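PDB 6FIG: receptor-like protein kinase ANXUR1, which probably senses extracellular signals during plant reproduction through a tandem malectin-like ectodomain and relays them by serine/threonine phosphorylation inside the cell. Local coordinates for residues Asp25-Thr31 with Pro61-Pro67; Asn295-Phe299 with Pro357-Ser363. All blocks are in the same frame, centred on the assembly; numbering follows the deposited sequence. Where two conformers were deposited one is given.

Contact 1. Residues Asp25-Thr31 with Pro61-Pro67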
ATOM      1  N   ASP A  25      17.177  -6.679  -7.415  1.00 31.59           N
ATOM      2  CA  ASP A  25      18.016  -5.969  -6.449  1.00 31.34           C
ATOM      3  C   ASP A  25      19.150  -5.175  -7.078  1.00 32.60           C
ATOM      4  O   ASP A  25      19.821  -4.408  -6.392  1.00 31.99           O
ATOM      5  CB  ASP A  25      18.574  -6.942  -5.408  1.00 30.74           C
ATOM      6  CG  ASP A  25      19.555  -7.951  -5.991  1.00 31.73           C
ATOM      7  OD1 ASP A  25      19.447  -8.294  -7.188  1.00 34.06           O
ATOM      8  OD2 ASP A  25      20.428  -8.432  -5.246  1.00 30.91           O
ATOM      9  N   THR A  26      19.339  -5.350  -8.389  1.00 35.05           N
ATOM     10  CA  THR A  26      20.532  -4.915  -9.112  1.00 36.73           C
ATOM     11  C   THR A  26      20.970  -3.462  -8.881  1.00 36.27           C
ATOM     12  O   THR A  26      22.115  -3.223  -8.489  1.00 35.51           O
ATOM     13  CB  THR A  26      20.345  -5.216 -10.615  1.00 39.88           C
ATOM     14  OG1 THR A  26      20.205  -6.639 -10.765  1.00 41.29           O
ATOM     15  CG2 THR A  26      21.527  -4.741 -11.439  1.00 40.82           C
ATOM     16  N   LYS A  27      20.038  -2.527  -9.045  1.00 36.63           N
ATOM     17  CA  LYS A  27      20.302  -1.095  -8.893  1.00 37.77           C
ATOM     18  C   LYS A  27      20.839  -0.695  -7.516  1.00 35.63           C
ATOM     19  O   LYS A  27      21.474   0.350  -7.385  1.00 36.45           O
ATOM     20  CB  LYS A  27      19.021  -0.284  -9.151  1.00 41.51           C
ATOM     21  CG  LYS A  27      18.559  -0.257 -10.599  1.00 44.85           C
ATOM     22  CD  LYS A  27      17.382   0.693 -10.797  1.00 47.19           C
ATOM     23  CE  LYS A  27      16.208   0.393  -9.877  1.00 47.59           C
ATOM     24  NZ  LYS A  27      14.996   1.149 -10.309  1.00 50.11           N
ATOM     25  N   PHE A  28      20.558  -1.502  -6.489  1.00 32.39           N
ATOM     26  CA  PHE A  28      20.935  -1.150  -5.137  1.00 31.14           C
ATOM     27  C   PHE A  28      22.228  -1.779  -4.662  1.00 31.24           C
ATOM     28  O   PHE A  28      22.692  -1.428  -3.599  1.00 30.05           O
ATOM     29  CB  PHE A  28      19.782  -1.496  -4.200  1.00 29.44           C
ATOM     30  CG  PHE A  28      18.517  -0.819  -4.584  1.00 29.57           C
ATOM     31  CD1 PHE A  28      18.328   0.523  -4.294  1.00 29.96           C
ATOM     32  CD2 PHE A  28      17.552  -1.487  -5.329  1.00 30.20           C
ATOM     33  CE1 PHE A  28      17.171   1.174  -4.692  1.00 30.68           C
ATOM     34  CE2 PHE A  28      16.391  -0.840  -5.729  1.00 31.41           C
ATOM     35  CZ  PHE A  28      16.211   0.497  -5.427  1.00 31.39           C
ATOM     36  N   LEU A  29      22.816  -2.687  -5.451  1.00 32.37           N
ATOM     37  CA  LEU A  29      24.069  -3.303  -5.068  1.00 33.77           C
ATOM     38  C   LEU A  29      25.180  -2.297  -5.374  1.00 35.14           C
ATOM     39  O   LEU A  29      25.286  -1.832  -6.514  1.00 37.93           O
ATOM     40  CB  LEU A  29      24.232  -4.624  -5.827  1.00 36.08           C
ATOM     41  CG  LEU A  29      25.337  -5.579  -5.389  1.00 37.75           C
ATOM     42  CD1 LEU A  29      25.204  -6.013  -3.937  1.00 37.00           C
ATOM     43  CD2 LEU A  29      25.349  -6.790  -6.327  1.00 39.21           C
ATOM     44  N   LYS A  30      25.974  -1.930  -4.363  1.00 35.78           N
ATOM     45  CA  LYS A  30      26.939  -0.804  -4.447  1.00 37.61           C
ATOM     46  C   LYS A  30      28.418  -1.231  -4.556  1.00 38.52           C
ATOM     47  O   LYS A  30      29.174  -0.660  -5.361  1.00 38.46           O
ATOM     48  CB  LYS A  30      26.743   0.140  -3.248  1.00 38.98           C
ATOM     49  CG  LYS A  30      27.549   1.438  -3.290  1.00 42.35           C
ATOM     50  CD  LYS A  30      26.945   2.474  -4.241  1.00 44.79           C
ATOM     51  CE  LYS A  30      27.895   3.635  -4.521  1.00 48.05           C
ATOM     52  NZ  LYS A  30      28.225   4.373  -3.270  1.00 49.03           N
ATOM     53  N   THR A  31      28.845  -2.187  -3.738  1.00 37.57           N
ATOM     54  CA  THR A  31      30.249  -2.640  -3.697  1.00 38.65           C
ATOM     55  C   THR A  31      30.282  -4.151  -3.724  1.00 38.06           C
ATOM     56  O   THR A  31      29.375  -4.795  -3.194  1.00 38.60           O
ATOM     57  CB  THR A  31      31.000  -2.184  -2.416  1.00 39.33           C
ATOM     58  OG1 THR A  31      30.435  -2.812  -1.256  1.00 40.23           O
ATOM     59  CG2 THR A  31      30.954  -0.681  -2.244  1.00 40.84           C
ATOM     60  N   PRO A  61      33.012  -9.754   0.718  1.00 31.16           N
ATOM     61  CA  PRO A  61      32.031  -8.788   1.193  1.00 30.62           C
ATOM     62  C   PRO A  61      31.337  -8.007   0.078  1.00 30.26           C
ATOM     63  O   PRO A  61      31.908  -7.793  -1.005  1.00 31.89           O
ATOM     64  CB  PRO A  61      32.852  -7.852   2.096  1.00 31.22           C
ATOM     65  CG  PRO A  61      33.990  -8.675   2.546  1.00 32.49           C
ATOM     66  CD  PRO A  61      34.327  -9.552   1.358  1.00 32.53           C
ATOM     67  N   ALA A  62      30.101  -7.618   0.336  1.00 29.88           N
ATOM     68  CA  ALA A  62      29.320  -6.849  -0.618  1.00 29.96           C
ATOM     69  C   ALA A  62      28.339  -5.996   0.151  1.00 28.88           C
ATOM     70  O   ALA A  62      27.884  -6.390   1.239  1.00 28.02           O
ATOM     71  CB  ALA A  62      28.591  -7.794  -1.564  1.00 30.60           C
ATOM     72  N   THR A  63      28.008  -4.830  -0.392  1.00 28.72           N
ATOM     73  CA  THR A  63      27.105  -3.893   0.289  1.00 28.19           C
ATOM     74  C   THR A  63      26.018  -3.423  -0.670  1.00 27.84           C
ATOM     75  O   THR A  63      26.304  -3.106  -1.847  1.00 28.55           O
ATOM     76  CB  THR A  63      27.873  -2.668   0.833  1.00 29.96           C
ATOM     77  OG1 THR A  63      28.885  -3.104   1.752  1.00 31.22           O
ATOM     78  CG2 THR A  63      26.926  -1.665   1.531  1.00 30.46           C
ATOM     79  N   TYR A  64      24.788  -3.375  -0.160  1.00 26.30           N
ATOM     80  CA  TYR A  64      23.684  -2.641  -0.763  1.00 26.57           C
ATOM     81  C   TYR A  64      23.591  -1.258  -0.119  1.00 27.63           C
ATOM     82  O   TYR A  64      23.836  -1.117   1.082  1.00 28.34           O
ATOM     83  CB  TYR A  64      22.346  -3.318  -0.517  1.00 25.19           C
ATOM     84  CG  TYR A  64      22.186  -4.669  -1.164  1.00 24.88           C
ATOM     85  CD1 TYR A  64      21.569  -4.800  -2.398  1.00 25.41           C
ATOM     86  CD2 TYR A  64      22.628  -5.802  -0.534  1.00 24.93           C
ATOM     87  CE1 TYR A  64      21.386  -6.035  -2.981  1.00 25.60           C
ATOM     88  CE2 TYR A  64      22.477  -7.051  -1.110  1.00 25.27           C
ATOM     89  CZ  TYR A  64      21.849  -7.155  -2.338  1.00 25.54           C
ATOM     90  OH  TYR A  64      21.689  -8.379  -2.907  1.00 25.83           O
ATOM     91  N   GLU A  65      23.183  -0.270  -0.905  1.00 28.44           N
ATOM     92  CA  GLU A  65      22.851   1.055  -0.401  1.00 29.20           C
ATOM     93  C   GLU A  65      21.423   1.387  -0.818  1.00 29.42           C
ATOM     94  O   GLU A  65      21.105   1.437  -2.013  1.00 29.90           O
ATOM     95  CB  GLU A  65      23.846   2.102  -0.898  1.00 32.11           C
ATOM     96  CG  GLU A  65      25.160   2.037  -0.134  1.00 33.55           C
ATOM     97  CD  GLU A  65      26.150   3.148  -0.473  1.00 37.45           C
ATOM     98  OE1 GLU A  65      25.807   4.093  -1.210  1.00 40.17           O
ATOM     99  OE2 GLU A  65      27.289   3.059   0.019  1.00 39.98           O
ATOM    100  N   ILE A  66      20.561   1.602   0.176  1.00 28.75           N
ATOM    101  CA  ILE A  66      19.149   1.825  -0.075  1.00 29.17           C
ATOM    102  C   ILE A  66      18.773   3.217   0.434  1.00 30.33           C
ATOM    103  O   ILE A  66      18.986   3.508   1.610  1.00 29.08           O
ATOM    104  CB  ILE A  66      18.330   0.707   0.593  1.00 28.96           C
ATOM    105  CG1 ILE A  66      18.567  -0.590  -0.216  1.00 30.36           C
ATOM    106  CG2 ILE A  66      16.840   1.042   0.645  1.00 28.82           C
ATOM    107  CD1 ILE A  66      18.080  -1.825   0.455  1.00 30.45           C
ATOM    108  N   PRO A  67      18.191   4.068  -0.433  1.00 31.22           N
ATOM    109  CA  PRO A  67      17.795   5.387   0.058  1.00 32.23           C
ATOM    110  C   PRO A  67      16.669   5.311   1.090  1.00 30.66           C
ATOM    111  O   PRO A  67      15.714   4.565   0.898  1.00 29.99           O
ATOM    112  CB  PRO A  67      17.320   6.119  -1.212  1.00 34.03           C
ATOM    113  CG  PRO A  67      17.848   5.341  -2.352  1.00 34.85           C
ATOM    114  CD  PRO A  67      17.932   3.925  -1.880  1.00 32.76           C
TER
HETATM  115  O   HOH W   1      31.538  -4.314   1.085  1.00 49.51           O
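K30 and T31 both face T63 where the short edge strand 29-31 runs antiparallel to strand 62-67, and this classic beta bulge lets T63 O accept two amides, K30 N at 2.8 Å and T31 N at 3.3 Å. F28 O receives E65 N on one flank of the bulge, and T31 O receives T63 N on the other. L29 and Y64 share a sheet face. L29 swings CG opposite the backbone N (chi1 -168°), which carries CD1 over the centre of the Y64 ring, 3.9 Å from the centroid, a CH-pi contact suited to a branched aliphatic chain. At the edge of that ring, Y64 OH donates to D25 OD2 (2.7 Å) on the carboxylate's anti lone pair, while R56 of strand 54-58 forms a salt bridge with the same oxygen. F28 turns its ring edge to P67, CE1 lying 4.0 Å from P67 CD, and also packs on L4 and L6 of strand 4-7. K30, bent at chi2 and chi4, crosses E65 and forms a salt bridge, NZ to E65 OE1 3.2 Å, from above the carboxylate plane. T31 and T63 lie side by side, their hydroxyls joined through one water. Buried D25 thus has its negative charge met by a phenol and a guanidinium, which would probably favour the ionised carboxylate, whereas the K30-E65 salt bridge ties the edge strand to its neighbour on the more exposed side.

Contact 2. Residues Asn295-Phe299 with Pro357-Ser363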
ATOM      1  N   ASN A 295     -14.330  -5.759  36.240  1.00 25.39           N
ATOM      2  CA  ASN A 295     -14.420  -6.802  37.270  1.00 26.08           C
ATOM      3  C   ASN A 295     -15.297  -7.983  36.879  1.00 26.44           C
ATOM      4  O   ASN A 295     -15.804  -8.704  37.735  1.00 27.28           O
ATOM      5  CB  ASN A 295     -14.850  -6.249  38.635  1.00 27.32           C
ATOM      6  CG  ASN A 295     -14.327  -7.090  39.787  1.00 28.07           C
ATOM      7  OD1 ASN A 295     -13.254  -7.673  39.692  1.00 28.38           O
ATOM      8  ND2 ASN A 295     -15.090  -7.156  40.884  1.00 29.12           N
ATOM      9  N   GLN A 296     -15.442  -8.204  35.580  1.00 26.21           N
ATOM     10  CA  GLN A 296     -16.032  -9.412  35.076  1.00 26.85           C
ATOM     11  C   GLN A 296     -15.002 -10.485  34.841  1.00 26.67           C
ATOM     12  O   GLN A 296     -15.235 -11.624  35.193  1.00 26.61           O
ATOM     13  CB  GLN A 296     -16.853  -9.139  33.826  1.00 27.19           C
ATOM     14  CG  GLN A 296     -18.154  -8.408  34.135  1.00 28.41           C
ATOM     15  CD  GLN A 296     -19.054  -8.342  32.933  1.00 29.74           C
ATOM     16  OE1 GLN A 296     -18.689  -7.717  31.948  1.00 29.14           O
ATOM     17  NE2 GLN A 296     -20.231  -8.985  33.000  1.00 31.14           N
ATOM     18  N   LYS A 297     -13.876 -10.122  34.221  1.00 25.99           N
ATOM     19  CA  LYS A 297     -12.766 -11.044  33.968  1.00 26.24           C
ATOM     20  C   LYS A 297     -11.481 -10.359  34.399  1.00 25.36           C
ATOM     21  O   LYS A 297     -11.164  -9.271  33.915  1.00 25.32           O
ATOM     22  CB  LYS A 297     -12.705 -11.437  32.508  1.00 26.99           C
ATOM     23  CG  LYS A 297     -11.504 -12.297  32.127  1.00 28.29           C
ATOM     24  CD  LYS A 297     -11.596 -12.774  30.681  1.00 30.33           C
ATOM     25  CE  LYS A 297     -11.491 -11.629  29.685  1.00 31.98           C
ATOM     26  NZ  LYS A 297     -12.026 -12.025  28.368  1.00 33.74           N
ATOM     27  N   VAL A 298     -10.782 -11.001  35.321  1.00 24.37           N
ATOM     28  CA  VAL A 298      -9.632 -10.419  35.996  1.00 23.53           C
ATOM     29  C   VAL A 298      -8.620 -11.535  36.160  1.00 22.94           C
ATOM     30  O   VAL A 298      -8.952 -12.609  36.661  1.00 23.11           O
ATOM     31  CB  VAL A 298     -10.059  -9.833  37.354  1.00 25.04           C
ATOM     32  CG1 VAL A 298      -8.907  -9.202  38.074  1.00 25.80           C
ATOM     33  CG2 VAL A 298     -11.182  -8.817  37.172  1.00 25.41           C
ATOM     34  N   PHE A 299      -7.385 -11.297  35.720  1.00 21.73           N
ATOM     35  CA  PHE A 299      -6.426 -12.389  35.605  1.00 22.11           C
ATOM     36  C   PHE A 299      -4.997 -11.987  35.859  1.00 22.21           C
ATOM     37  O   PHE A 299      -4.606 -10.828  35.621  1.00 22.00           O
ATOM     38  CB  PHE A 299      -6.561 -13.114  34.256  1.00 22.04           C
ATOM     39  CG  PHE A 299      -6.487 -12.232  33.044  1.00 21.27           C
ATOM     40  CD1 PHE A 299      -7.585 -11.536  32.598  1.00 21.25           C
ATOM     41  CD2 PHE A 299      -5.312 -12.195  32.279  1.00 21.01           C
ATOM     42  CE1 PHE A 299      -7.521 -10.758  31.457  1.00 21.28           C
ATOM     43  CE2 PHE A 299      -5.254 -11.422  31.140  1.00 20.48           C
ATOM     44  CZ  PHE A 299      -6.367 -10.704  30.731  1.00 20.48           C
ATOM     45  N   PRO A 357     -14.172 -11.184  41.213  1.00 28.89           N
ATOM     46  CA  PRO A 357     -14.665 -10.937  39.862  1.00 28.10           C
ATOM     47  C   PRO A 357     -15.861 -11.821  39.515  1.00 28.57           C
ATOM     48  O   PRO A 357     -16.042 -12.873  40.131  1.00 29.89           O
ATOM     49  CB  PRO A 357     -13.455 -11.275  38.994  1.00 26.89           C
ATOM     50  CG  PRO A 357     -12.717 -12.312  39.779  1.00 27.39           C
ATOM     51  CD  PRO A 357     -12.868 -11.875  41.210  1.00 28.09           C
ATOM     52  N   GLU A 358     -16.681 -11.393  38.559  1.00 28.37           N
ATOM     53  CA  GLU A 358     -17.864 -12.175  38.173  1.00 29.56           C
ATOM     54  C   GLU A 358     -17.497 -13.568  37.671  1.00 29.10           C
ATOM     55  O   GLU A 358     -18.145 -14.560  38.050  1.00 29.39           O
ATOM     56  CB  GLU A 358     -18.705 -11.463  37.110  1.00 30.42           C
ATOM     57  CG  GLU A 358     -20.056 -12.138  36.892  1.00 33.03           C
ATOM     58  CD  GLU A 358     -20.965 -11.403  35.940  1.00 34.83           C
ATOM     59  OE1 GLU A 358     -21.970 -12.018  35.514  1.00 37.78           O
ATOM     60  OE2 GLU A 358     -20.705 -10.225  35.632  1.00 34.77           O
ATOM     61  N   TYR A 359     -16.472 -13.642  36.821  1.00 27.79           N
ATOM     62  CA  TYR A 359     -16.005 -14.885  36.253  1.00 28.14           C
ATOM     63  C   TYR A 359     -14.561 -15.110  36.663  1.00 26.48           C
ATOM     64  O   TYR A 359     -13.872 -14.178  37.101  1.00 25.94           O
ATOM     65  CB  TYR A 359     -16.081 -14.830  34.720  1.00 29.29           C
ATOM     66  CG  TYR A 359     -17.474 -14.625  34.191  1.00 31.26           C
ATOM     67  CD1 TYR A 359     -18.364 -15.688  34.124  1.00 34.57           C
ATOM     68  CD2 TYR A 359     -17.912 -13.363  33.752  1.00 32.07           C
ATOM     69  CE1 TYR A 359     -19.658 -15.509  33.655  1.00 36.28           C
ATOM     70  CE2 TYR A 359     -19.202 -13.176  33.260  1.00 33.80           C
ATOM     71  CZ  TYR A 359     -20.070 -14.257  33.212  1.00 36.22           C
ATOM     72  OH  TYR A 359     -21.366 -14.135  32.742  1.00 38.64           O
ATOM     73  N   TYR A 360     -14.104 -16.339  36.486  1.00 26.01           N
ATOM     74  CA  TYR A 360     -12.715 -16.712  36.714  1.00 25.98           C
ATOM     75  C   TYR A 360     -12.163 -17.212  35.387  1.00 25.86           C
ATOM     76  O   TYR A 360     -12.359 -18.361  35.018  1.00 26.96           O
ATOM     77  CB  TYR A 360     -12.598 -17.746  37.815  1.00 27.01           C
ATOM     78  CG  TYR A 360     -13.077 -17.206  39.139  1.00 27.62           C
ATOM     79  CD1 TYR A 360     -12.290 -16.307  39.858  1.00 27.33           C
ATOM     80  CD2 TYR A 360     -14.322 -17.556  39.659  1.00 28.95           C
ATOM     81  CE1 TYR A 360     -12.719 -15.792  41.069  1.00 28.28           C
ATOM     82  CE2 TYR A 360     -14.748 -17.045  40.883  1.00 29.38           C
ATOM     83  CZ  TYR A 360     -13.931 -16.151  41.562  1.00 29.06           C
ATOM     84  OH  TYR A 360     -14.340 -15.621  42.767  1.00 30.24           O
ATOM     85  N   ASP A 361     -11.514 -16.309  34.662  1.00 25.02           N
ATOM     86  CA  ASP A 361     -11.087 -16.576  33.277  1.00 25.50           C
ATOM     87  C   ASP A 361      -9.922 -15.657  32.951  1.00 24.29           C
ATOM     88  O   ASP A 361      -9.560 -14.772  33.735  1.00 23.37           O
ATOM     89  CB  ASP A 361     -12.285 -16.323  32.336  1.00 26.22           C
ATOM     90  CG  ASP A 361     -12.166 -17.022  30.954  1.00 26.97           C
ATOM     91  OD1 ASP A 361     -11.223 -17.789  30.710  1.00 26.19           O
ATOM     92  OD2 ASP A 361     -13.071 -16.769  30.110  1.00 28.42           O
ATOM     93  N   SER A 362      -9.326 -15.890  31.791  1.00 23.60           N
ATOM     94  CA  SER A 362      -8.276 -15.018  31.268  0.79 23.02           C
ATOM     95  C   SER A 362      -8.356 -15.067  29.751  1.00 22.88           C
ATOM     96  O   SER A 362      -8.919 -15.996  29.184  1.00 23.75           O
ATOM     97  CB  SER A 362      -6.905 -15.472  31.741  0.79 23.07           C
ATOM     98  OG  SER A 362      -6.608 -16.779  31.285  0.79 23.66           O
ATOM     99  N   SER A 363      -7.824 -14.046  29.099  1.00 22.90           N
ATOM    100  CA  SER A 363      -7.829 -14.027  27.630  1.00 22.50           C
ATOM    101  C   SER A 363      -6.707 -13.164  27.084  1.00 21.26           C
ATOM    102  O   SER A 363      -6.139 -12.330  27.785  1.00 21.18           O
ATOM    103  CB  SER A 363      -9.178 -13.575  27.064  1.00 23.34           C
ATOM    104  OG  SER A 363      -9.413 -12.195  27.314  1.00 24.46           O
TER
HETATM  105  O   HOH W   2     -12.899 -14.654  28.387  1.00 50.95           O
HETATM  106  O   HOH W   3     -11.412 -13.686  36.101  1.00 24.17           O
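N295-F299 and P357-S363 run roughly in the same direction without forming regular strands, joined at one end by two backbone bonds, E358 N to N295 O and Y359 N to Q296 O, both 2.9 Å. Beyond these a water bridges the chains, accepting from V298 N and D361 N and probably donating to Y359 O. Q296 NE2 gives a nearly straight bond (168°) to E358 OE2 at 2.9 Å; OE2 lies almost in the amide plane of Q296 (3° out), while NE2 comes to it from above the carboxylate plane. Q296 OE1 takes the backbone N-H groups of S292 and K293. K297, bent at chi3, reaches S363 OG with NZ (2.8 Å), and a second water links NZ to D361 OD2; E288 forms the salt bridge of K297, and G257 N holds D361 OD1. V298 CG2 packs on P357 CB at 3.8 Å. The F299 ring (chi1 54°) has S362 CA over one face, offset toward the edge, and S363 N over its centre; the small S362 side chain lets CB come within 3.5 Å of F299 CG. Two loops thus pack at the end of a malectin-like beta-sandwich domain, leading into strands 299-303 and 363-372.

Contact 1 and contact 2 lie on opposite sides of the chain's centre, their centres about 53 Å apart, and share no strand. Contact 1 is partly buried and adds an edge strand to a five-stranded antiparallel sheet: main-chain pairing, shifted by one residue at the bulge, joins the strands, and side chains sort onto the L29-Y64 face, where Y64 is buried and reaches D25, and the more exposed face with T31 and T63, near the K30-E65 salt bridge. Contact 2 is more buried yet lacks strand pairing: few direct backbone bonds cross it, and waters, an amide and an aromatic ring do more. There K297 and D361 are bridged by water, K297 having its salt bridge with E288 outside the two segments.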